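Local coordinates for tumor necrosis factor-inducible gene 6 protein (Homo sapiens, PDB 2PF5) that binds hyaluronan through its Link module and, as the whole protein, transfers heavy chains from inter-alpha-inhibitor to hyaluronan during extracellular matrix remodelling, at residues C47-M52 against I76-R81; L14-A19 against G28-Y33; A21-E26 against W88-Y93. All coordinates share one frame; numbering follows the deposited sequence.

Contact 1: residues C47-M52 against I76-R81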
loop_
_atom_site.group_PDB
_atom_site.type_symbol
_atom_site.label_atom_id
_atom_site.label_comp_id
_atom_site.label_asym_id
_atom_site.label_seq_id
_atom_site.Cartn_x
_atom_site.Cartn_y
_atom_site.Cartn_z
ATOM N N CYS A 47 -5.698 -8.678 0.194
ATOM C CA CYS A 47 -4.752 -9.568 -0.483
ATOM C C CYS A 47 -4.302 -8.940 -1.813
ATOM O O CYS A 47 -4.649 -9.419 -2.883
ATOM C CB CYS A 47 -5.316 -10.982 -0.662
ATOM S SG CYS A 47 -3.989 -12.173 -1.093
ATOM N N ALA A 48 -3.548 -7.851 -1.713
ATOM C CA ALA A 48 -3.066 -7.113 -2.886
ATOM C C ALA A 48 -1.851 -6.295 -2.513
ATOM O O ALA A 48 -1.923 -5.390 -1.659
ATOM C CB ALA A 48 -4.181 -6.200 -3.463
ATOM N N ALA A 49 -0.723 -6.597 -3.156
ATOM C CA ALA A 49 0.514 -5.896 -2.871
ATOM C C ALA A 49 0.347 -4.439 -3.315
ATOM O O ALA A 49 -0.184 -4.173 -4.408
ATOM C CB ALA A 49 1.681 -6.570 -3.628
ATOM N N GLY A 50 0.813 -3.514 -2.491
ATOM C CA GLY A 50 0.779 -2.105 -2.817
ATOM C C GLY A 50 2.005 -1.346 -2.363
ATOM O O GLY A 50 2.616 -1.693 -1.361
ATOM N N TRP A 51 2.315 -0.263 -3.083
ATOM C CA TRP A 51 3.295 0.724 -2.648
ATOM C C TRP A 51 2.903 1.387 -1.312
ATOM O O TRP A 51 1.723 1.674 -1.046
ATOM C CB TRP A 51 3.462 1.831 -3.701
ATOM C CG TRP A 51 4.040 1.355 -5.025
ATOM C CD1 TRP A 51 3.366 1.169 -6.205
ATOM C CD2 TRP A 51 5.419 1.041 -5.286
ATOM N NE1 TRP A 51 4.258 0.742 -7.189
ATOM C CE2 TRP A 51 5.516 0.660 -6.641
ATOM C CE3 TRP A 51 6.581 1.046 -4.494
ATOM C CZ2 TRP A 51 6.750 0.300 -7.244
ATOM C CZ3 TRP A 51 7.811 0.651 -5.078
ATOM C CH2 TRP A 51 7.876 0.295 -6.451
ATOM N N MET A 52 3.922 1.646 -0.505
ATOM C CA MET A 52 3.765 2.389 0.738
ATOM C C MET A 52 4.966 3.298 0.919
ATOM O O MET A 52 5.813 3.376 0.035
ATOM C CB MET A 52 3.504 1.424 1.921
ATOM C CG MET A 52 4.727 0.650 2.388
ATOM S SD MET A 52 4.362 -0.672 3.609
ATOM C CE MET A 52 3.838 -1.900 2.499
ATOM N N ILE A 76 2.996 -8.955 4.552
ATOM C CA ILE A 76 3.901 -9.705 3.685
ATOM C C ILE A 76 4.788 -8.619 3.074
ATOM O O ILE A 76 4.276 -7.685 2.449
ATOM C CB ILE A 76 3.125 -10.502 2.601
ATOM C CG1 ILE A 76 2.112 -11.457 3.266
ATOM C CG2 ILE A 76 4.109 -11.218 1.607
ATOM C CD1 ILE A 76 2.729 -12.544 4.155
ATOM N N ASP A 77 6.099 -8.693 3.323
ATOM C CA ASP A 77 7.003 -7.608 2.920
ATOM C C ASP A 77 7.635 -7.981 1.553
ATOM O O ASP A 77 8.346 -8.958 1.464
ATOM C CB ASP A 77 8.090 -7.423 4.031
ATOM C CG ASP A 77 9.174 -6.390 3.667
ATOM O OD1 ASP A 77 8.861 -5.374 2.997
ATOM O OD2 ASP A 77 10.325 -6.577 4.126
ATOM N N TYR A 78 7.352 -7.216 0.498
ATOM C CA TYR A 78 8.066 -7.401 -0.778
ATOM C C TYR A 78 9.297 -6.486 -0.819
ATOM O O TYR A 78 10.012 -6.423 -1.821
ATOM C CB TYR A 78 7.143 -7.071 -1.962
ATOM C CG TYR A 78 6.114 -8.130 -2.336
ATOM C CD1 TYR A 78 5.910 -9.279 -1.563
ATOM C CD2 TYR A 78 5.320 -7.951 -3.470
ATOM C CE1 TYR A 78 4.971 -10.239 -1.939
ATOM C CE2 TYR A 78 4.360 -8.883 -3.831
ATOM C CZ TYR A 78 4.191 -10.019 -3.072
ATOM O OH TYR A 78 3.244 -10.955 -3.483
ATOM N N GLY A 79 9.556 -5.786 0.288
ATOM C CA GLY A 79 10.744 -4.948 0.412
ATOM C C GLY A 79 10.683 -3.579 -0.256
ATOM O O GLY A 79 9.784 -3.286 -1.015
ATOM N N ILE A 80 11.689 -2.746 0.008
ATOM C CA ILE A 80 11.800 -1.497 -0.754
ATOM C C ILE A 80 12.395 -1.889 -2.110
ATOM O O ILE A 80 13.513 -2.437 -2.160
ATOM C CB ILE A 80 12.682 -0.485 -0.042
ATOM C CG1 ILE A 80 11.988 -0.022 1.270
ATOM C CG2 ILE A 80 13.001 0.724 -0.993
ATOM C CD1 ILE A 80 12.978 0.674 2.180
ATOM N N ARG A 81 11.623 -1.619 -3.159
ATOM C CA ARG A 81 11.866 -2.086 -4.530
ATOM C C ARG A 81 12.898 -1.204 -5.205
ATOM O O ARG A 81 12.787 0.024 -5.203
ATOM C CB ARG A 81 10.569 -2.058 -5.343
ATOM C CG ARG A 81 9.322 -2.753 -4.614
ATOM C CD ARG A 81 9.584 -4.218 -4.309
ATOM N NE ARG A 81 9.909 -4.981 -5.509
ATOM C CZ ARG A 81 10.586 -6.130 -5.545
ATOM N NH1 ARG A 81 10.830 -6.676 -6.727
ATOM N NH2 ARG A 81 11.063 -6.725 -4.439
#

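Contact 2: residues L14-A19 against G28-Y33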
loop_
_atom_site.group_PDB
_atom_site.type_symbol
_atom_site.label_atom_id
_atom_site.label_comp_id
_atom_site.label_asym_id
_atom_site.label_seq_id
_atom_site.Cartn_x
_atom_site.Cartn_y
_atom_site.Cartn_z
ATOM N N LEU A 14 -0.068 0.843 -10.840
ATOM C CA LEU A 14 0.543 2.088 -10.367
ATOM C C LEU A 14 2.040 1.942 -10.138
ATOM O O LEU A 14 2.477 1.045 -9.427
ATOM C CB LEU A 14 -0.097 2.603 -9.052
ATOM C CG LEU A 14 -1.604 2.898 -9.109
ATOM C CD1 LEU A 14 -2.125 2.948 -7.660
ATOM C CD2 LEU A 14 -1.874 4.180 -9.808
ATOM N N THR A 15 2.826 2.853 -10.726
ATOM C CA THR A 15 4.244 2.965 -10.372
ATOM C C THR A 15 4.302 3.598 -8.993
ATOM O O THR A 15 3.270 4.090 -8.484
ATOM C CB THR A 15 5.027 3.854 -11.358
ATOM O OG1 THR A 15 4.495 5.184 -11.286
ATOM C CG2 THR A 15 4.920 3.318 -12.825
ATOM N N TYR A 16 5.490 3.617 -8.389
ATOM C CA TYR A 16 5.664 4.244 -7.090
ATOM C C TYR A 16 5.220 5.709 -7.127
ATOM O O TYR A 16 4.473 6.158 -6.269
ATOM C CB TYR A 16 7.123 4.165 -6.618
ATOM C CG TYR A 16 7.353 4.872 -5.294
ATOM C CD1 TYR A 16 6.649 4.471 -4.150
ATOM C CD2 TYR A 16 8.261 5.934 -5.180
ATOM C CE1 TYR A 16 6.826 5.113 -2.930
ATOM C CE2 TYR A 16 8.472 6.579 -3.928
ATOM C CZ TYR A 16 7.730 6.163 -2.823
ATOM O OH TYR A 16 7.897 6.728 -1.576
ATOM N N ALA A 17 5.695 6.453 -8.128
ATOM C CA ALA A 17 5.340 7.892 -8.232
ATOM C C ALA A 17 3.831 8.067 -8.415
ATOM O O ALA A 17 3.255 9.030 -7.899
ATOM C CB ALA A 17 6.115 8.580 -9.421
ATOM N N GLU A 18 3.197 7.183 -9.181
ATOM C CA GLU A 18 1.762 7.277 -9.425
ATOM C C GLU A 18 0.976 6.955 -8.157
ATOM O O GLU A 18 -0.032 7.613 -7.835
ATOM C CB GLU A 18 1.344 6.327 -10.541
ATOM C CG GLU A 18 1.872 6.815 -11.881
ATOM C CD GLU A 18 1.632 5.852 -13.019
ATOM O OE1 GLU A 18 1.441 4.628 -12.793
ATOM O OE2 GLU A 18 1.695 6.347 -14.167
ATOM N N ALA A 19 1.429 5.923 -7.467
ATOM C CA ALA A 19 0.837 5.570 -6.163
ATOM C C ALA A 19 0.888 6.767 -5.184
ATOM O O ALA A 19 -0.116 7.133 -4.545
ATOM C CB ALA A 19 1.570 4.386 -5.582
ATOM N N GLY A 28 -4.191 12.655 1.159
ATOM C CA GLY A 28 -3.279 12.016 2.092
ATOM C C GLY A 28 -1.875 11.826 1.560
ATOM O O GLY A 28 -1.352 12.692 0.825
ATOM N N HIS A 29 -1.258 10.722 1.979
ATOM C CA HIS A 29 0.114 10.331 1.620
ATOM C C HIS A 29 0.138 8.831 1.601
ATOM O O HIS A 29 -0.826 8.203 2.062
ATOM C CB HIS A 29 1.132 10.874 2.652
ATOM C CG HIS A 29 1.035 12.354 2.851
ATOM N ND1 HIS A 29 1.578 13.265 1.962
ATOM C CD2 HIS A 29 0.399 13.083 3.800
ATOM C CE1 HIS A 29 1.288 14.489 2.367
ATOM N NE2 HIS A 29 0.568 14.404 3.476
ATOM N N LEU A 30 1.211 8.224 1.078
ATOM C CA LEU A 30 1.363 6.783 1.201
ATOM C C LEU A 30 1.471 6.441 2.681
ATOM O O LEU A 30 2.135 7.171 3.480
ATOM C CB LEU A 30 2.614 6.280 0.484
ATOM C CG LEU A 30 2.509 6.317 -1.059
ATOM C CD1 LEU A 30 3.947 6.221 -1.624
ATOM C CD2 LEU A 30 1.578 5.234 -1.641
ATOM N N ALA A 31 0.832 5.341 3.039
ATOM C CA ALA A 31 0.900 4.867 4.445
ATOM C C ALA A 31 2.339 4.422 4.738
ATOM O O ALA A 31 3.046 3.858 3.854
ATOM C CB ALA A 31 -0.075 3.723 4.643
ATOM N N THR A 32 2.804 4.665 5.953
ATOM C CA THR A 32 4.027 4.029 6.402
ATOM C C THR A 32 3.788 2.558 6.748
ATOM O O THR A 32 2.643 2.110 6.983
ATOM C CB THR A 32 4.639 4.737 7.601
ATOM O OG1 THR A 32 3.831 4.489 8.765
ATOM C CG2 THR A 32 4.765 6.269 7.377
ATOM N N TYR A 33 4.868 1.791 6.797
ATOM C CA TYR A 33 4.772 0.432 7.283
ATOM C C TYR A 33 4.125 0.373 8.680
ATOM O O TYR A 33 3.289 -0.482 8.926
ATOM C CB TYR A 33 6.150 -0.215 7.380
ATOM C CG TYR A 33 6.084 -1.665 7.827
ATOM C CD1 TYR A 33 5.996 -2.705 6.880
ATOM C CD2 TYR A 33 6.108 -1.999 9.192
ATOM C CE1 TYR A 33 5.930 -4.020 7.279
ATOM C CE2 TYR A 33 6.026 -3.316 9.618
ATOM C CZ TYR A 33 5.924 -4.323 8.654
ATOM O OH TYR A 33 5.911 -5.632 9.070
#

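Contact 3: residues A21-E26 against W88-Y93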
loop_
_atom_site.group_PDB
_atom_site.type_symbol
_atom_site.label_atom_id
_atom_site.label_comp_id
_atom_site.label_asym_id
_atom_site.label_seq_id
_atom_site.Cartn_x
_atom_site.Cartn_y
_atom_site.Cartn_z
ATOM N N ALA A 21 1.223 9.969 -5.951
ATOM C CA ALA A 21 0.307 10.971 -6.484
ATOM C C ALA A 21 -1.189 10.686 -6.214
ATOM O O ALA A 21 -1.964 11.605 -5.895
ATOM C CB ALA A 21 0.590 11.175 -8.039
ATOM N N VAL A 22 -1.588 9.415 -6.315
ATOM C CA VAL A 22 -2.980 9.029 -6.044
ATOM C C VAL A 22 -3.343 9.286 -4.556
ATOM O O VAL A 22 -4.387 9.881 -4.254
ATOM C CB VAL A 22 -3.230 7.543 -6.383
ATOM C CG1 VAL A 22 -4.614 7.085 -5.840
ATOM C CG2 VAL A 22 -3.187 7.354 -7.903
ATOM N N CYS A 23 -2.471 8.881 -3.647
ATOM C CA CYS A 23 -2.750 9.140 -2.206
ATOM C C CYS A 23 -2.824 10.655 -1.920
ATOM O O CYS A 23 -3.723 11.133 -1.199
ATOM C CB CYS A 23 -1.731 8.404 -1.299
ATOM S SG CYS A 23 -1.796 6.615 -1.401
ATOM N N GLU A 24 -1.917 11.424 -2.539
ATOM C CA GLU A 24 -1.924 12.877 -2.415
ATOM C C GLU A 24 -3.191 13.506 -2.988
ATOM O O GLU A 24 -3.799 14.409 -2.396
ATOM C CB GLU A 24 -0.686 13.491 -3.086
ATOM C CG GLU A 24 0.635 13.148 -2.406
ATOM C CD GLU A 24 1.853 13.640 -3.186
ATOM O OE1 GLU A 24 1.694 14.057 -4.369
ATOM O OE2 GLU A 24 2.966 13.608 -2.609
ATOM N N PHE A 25 -3.592 13.000 -4.144
ATOM C CA PHE A 25 -4.760 13.512 -4.838
ATOM C C PHE A 25 -5.997 13.382 -3.948
ATOM O O PHE A 25 -6.891 14.242 -3.981
ATOM C CB PHE A 25 -4.964 12.740 -6.147
ATOM C CG PHE A 25 -6.185 13.154 -6.917
ATOM C CD1 PHE A 25 -6.331 14.449 -7.391
ATOM C CD2 PHE A 25 -7.148 12.212 -7.237
ATOM C CE1 PHE A 25 -7.466 14.828 -8.136
ATOM C CE2 PHE A 25 -8.276 12.573 -7.993
ATOM C CZ PHE A 25 -8.437 13.869 -8.428
ATOM N N GLU A 26 -6.035 12.312 -3.163
ATOM C CA GLU A 26 -7.208 12.024 -2.343
ATOM C C GLU A 26 -7.099 12.664 -0.967
ATOM O O GLU A 26 -7.972 12.449 -0.111
ATOM C CB GLU A 26 -7.449 10.504 -2.236
ATOM C CG GLU A 26 -7.966 9.945 -3.582
ATOM C CD GLU A 26 -8.428 8.477 -3.547
ATOM O OE1 GLU A 26 -8.315 7.816 -2.493
ATOM O OE2 GLU A 26 -8.950 8.003 -4.593
ATOM N N TRP A 88 2.055 -1.783 -9.022
ATOM C CA TRP A 88 1.413 -2.447 -7.897
ATOM C C TRP A 88 0.173 -1.615 -7.557
ATOM O O TRP A 88 -0.195 -0.705 -8.290
ATOM C CB TRP A 88 2.363 -2.487 -6.696
ATOM C CG TRP A 88 3.650 -3.344 -6.903
ATOM C CD1 TRP A 88 4.936 -2.885 -7.062
ATOM C CD2 TRP A 88 3.724 -4.775 -6.972
ATOM N NE1 TRP A 88 5.818 -3.950 -7.187
ATOM C CE2 TRP A 88 5.099 -5.119 -7.144
ATOM C CE3 TRP A 88 2.773 -5.804 -6.886
ATOM C CZ2 TRP A 88 5.534 -6.451 -7.220
ATOM C CZ3 TRP A 88 3.199 -7.130 -6.984
ATOM C CH2 TRP A 88 4.577 -7.445 -7.138
ATOM N N ASP A 89 -0.449 -1.887 -6.411
ATOM C CA ASP A 89 -1.504 -1.003 -5.959
ATOM C C ASP A 89 -0.889 0.057 -5.032
ATOM O O ASP A 89 0.331 0.293 -5.059
ATOM C CB ASP A 89 -2.624 -1.838 -5.301
ATOM C CG ASP A 89 -3.414 -2.660 -6.309
ATOM O OD1 ASP A 89 -3.403 -2.361 -7.539
ATOM O OD2 ASP A 89 -4.076 -3.620 -5.864
ATOM N N ALA A 90 -1.714 0.682 -4.189
ATOM C CA ALA A 90 -1.243 1.708 -3.267
ATOM C C ALA A 90 -1.927 1.521 -1.908
ATOM O O ALA A 90 -3.100 1.179 -1.852
ATOM C CB ALA A 90 -1.555 3.101 -3.813
ATOM N N TYR A 91 -1.172 1.754 -0.840
ATOM C CA TYR A 91 -1.719 1.872 0.522
ATOM C C TYR A 91 -1.574 3.314 0.956
ATOM O O TYR A 91 -0.455 3.833 1.058
ATOM C CB TYR A 91 -1.042 0.888 1.513
ATOM C CG TYR A 91 -1.568 -0.480 1.261
ATOM C CD1 TYR A 91 -0.829 -1.386 0.498
ATOM C CD2 TYR A 91 -2.864 -0.854 1.696
ATOM C CE1 TYR A 91 -1.332 -2.662 0.209
ATOM C CE2 TYR A 91 -3.385 -2.116 1.399
ATOM C CZ TYR A 91 -2.597 -3.017 0.651
ATOM O OH TYR A 91 -3.076 -4.266 0.330
ATOM N N CYS A 92 -2.721 3.972 1.147
ATOM C CA CYS A 92 -2.780 5.372 1.514
ATOM C C CYS A 92 -3.100 5.563 3.008
ATOM O O CYS A 92 -3.830 4.775 3.618
ATOM C CB CYS A 92 -3.884 6.079 0.743
ATOM S SG CYS A 92 -3.744 6.083 -1.057
ATOM N N TYR A 93 -2.598 6.667 3.543
ATOM C CA TYR A 93 -2.962 7.143 4.882
ATOM C C TYR A 93 -3.609 8.534 4.794
ATOM O O TYR A 93 -3.001 9.490 4.287
ATOM C CB TYR A 93 -1.742 7.171 5.795
ATOM C CG TYR A 93 -2.109 7.682 7.183
ATOM C CD1 TYR A 93 -3.043 6.987 7.969
ATOM C CD2 TYR A 93 -1.548 8.834 7.701
ATOM C CE1 TYR A 93 -3.419 7.455 9.241
ATOM C CE2 TYR A 93 -1.911 9.319 9.013
ATOM C CZ TYR A 93 -2.835 8.586 9.757
ATOM O OH TYR A 93 -3.232 9.013 11.006
#

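Contact 1: residues C47-M52 against I76-R81
Ala49 meets Tyr78, and Trp51 meets Arg81. Both contacts across these segments are apolar. The methyl CB of Ala49 comes obliquely to the phenol ring, 3.5 Å from Tyr78 CE2. In the second pair the start of the arginine chain touches the far end of the indole. Trp51 CH2 lies 3.7 Å from Arg81 CB, and Trp51 CZ3 lies 3.8 Å from Arg81 CG. The two side chains cross at about a right angle, with the ring and guanidinium planes 49° apart.

Between the two segments there is no polar bond; 76-81 bonds to itself and to its surroundings. Arg81 bends at chi2 and chi3 (-60° and -57°), which carries its guanidinium away from Trp51 and back toward the backbone of Tyr78. There Arg81 NH2 bonds to Tyr78 O at 2.8 Å, nearly in line with the C=O but bent at the hydrogen. Arg81 NE is also paired with Glu86 in a salt bridge, so two of its nitrogens are held. Asp77 OD1 accepts from Gly79 N at 2.8 Å, from above the carboxylate plane, and makes an Asx turn. The same oxygen has a salt bridge to Arg56.

Strands 50-51 and 74-80 both pair antiparallel with strand 56-61 and do not pair with each other. The side chains therefore meet across that middle strand, an arrangement that belongs to the mixed beta-sheet of the Link module.

Contact 2: residues L14-A19 against G28-Y33
Ala19 packs on Leu30, and its backbone is fixed by a helical bond, Ala19 N to Thr15 O at 2.8 Å. That bond belongs to the first turn of helix 16-25. A capping box closes the same turn. Glu18 N bonds to Thr15 OG1 at 3.2 Å, and Thr15 N returns a nearly straight bond to Glu18 OE1 at 3.1 Å.

The contact itself is apolar, and Leu30 carries one side of it. Its two methyls take different partners. CD1 reaches the phenol ring, 3.3 Å from Tyr16 CE1, a tight approach. CD2 sits 4.0 Å from Ala19 CB and also lies near the Ala19 carbonyl. The Tyr16 ring gets there because CG is anti to the backbone N (chi1 177°), which swings it out from the helix toward the leucine. Tyr16 also forms a cation-pi contact with Arg84 and meets the ring of Trp51.

Leu30 touches Lys20 and Cys23 further along the helix. Strand 29-30 pairs antiparallel with strand 89-93, while Ala19 rests on Ala90 of that strand. The start of helix 16-25 thus packs against strands 29-30 and 89-93. After strand 29-30 the chain enters helix 33-41, with Thr32 at its N-cap.

Contact 3: residues A21-E26 against W88-Y93
Cys23 and Cys92 are joined by a disulfide, and this is the tight part of the contact. Their SG atoms are 2.0 Å apart, and the CA atoms of the two residues come within 5.3 Å. The bridge is turned by -83° about the S-S bond. In both cysteines SG stands beside the backbone N, anti to the carbonyl carbon (chi1 -64° in Cys23), which turns each sulfur to the other segment. Cys23 SG also packs 4.3 Å from Ala90 CB and lies 3.9 Å from Tyr91 O. All four of these residues are buried. Tyr91 projects from the other face of the strand, which is also buried. There its OH is hydrogen-bonded to Ala48 O and its side chain touches Leu36 of helix 33-41.

The bond ties helix 16-25 to strand 89-93, the first helix and the last strand of the Link module. The axes of 21-25 and 89-93 come within 8.3 Å, with an angle of 34° between their directions.

Away from the sulfurs the packing is loose. The side chains of Val22 and Glu26 start toward the strand, but Val22 CG1 is 5.0 Å and Glu26 OE1 5.1 Å from Cys92 SG. Glu26 bonds instead to strand 2-5, with a salt bridge to Arg5 and a hydrogen bond to Tyr3. Ala21, Glu24 and Phe25 of the helix are exposed in the isolated chain, though they touch crystal neighbours.

In the fold
Along the chain, contacts 2 and 3 interleave: 14-19, 21-26, 28-33, then 88-93. Contact 1 falls between 28-33 and 88-93. Contacts 2 and 3 have centres about 5 Å apart and share helix 16-25. The centre of contact 1 lies about 11 Å from that of contact 2 and 13 Å from that of contact 3, on the opposite side of the chain's centre from contact 3. All three reach the same sheet. Strand 89-93 has strands 29-30 and 50-51 as neighbours, and Trp51 NE1 hydrogen-bonds to Leu14 O, joining contacts 1 and 2. Contact 3 joins the early helix to the last strand of one compact Link module, the hyaluronan-binding part of the protein.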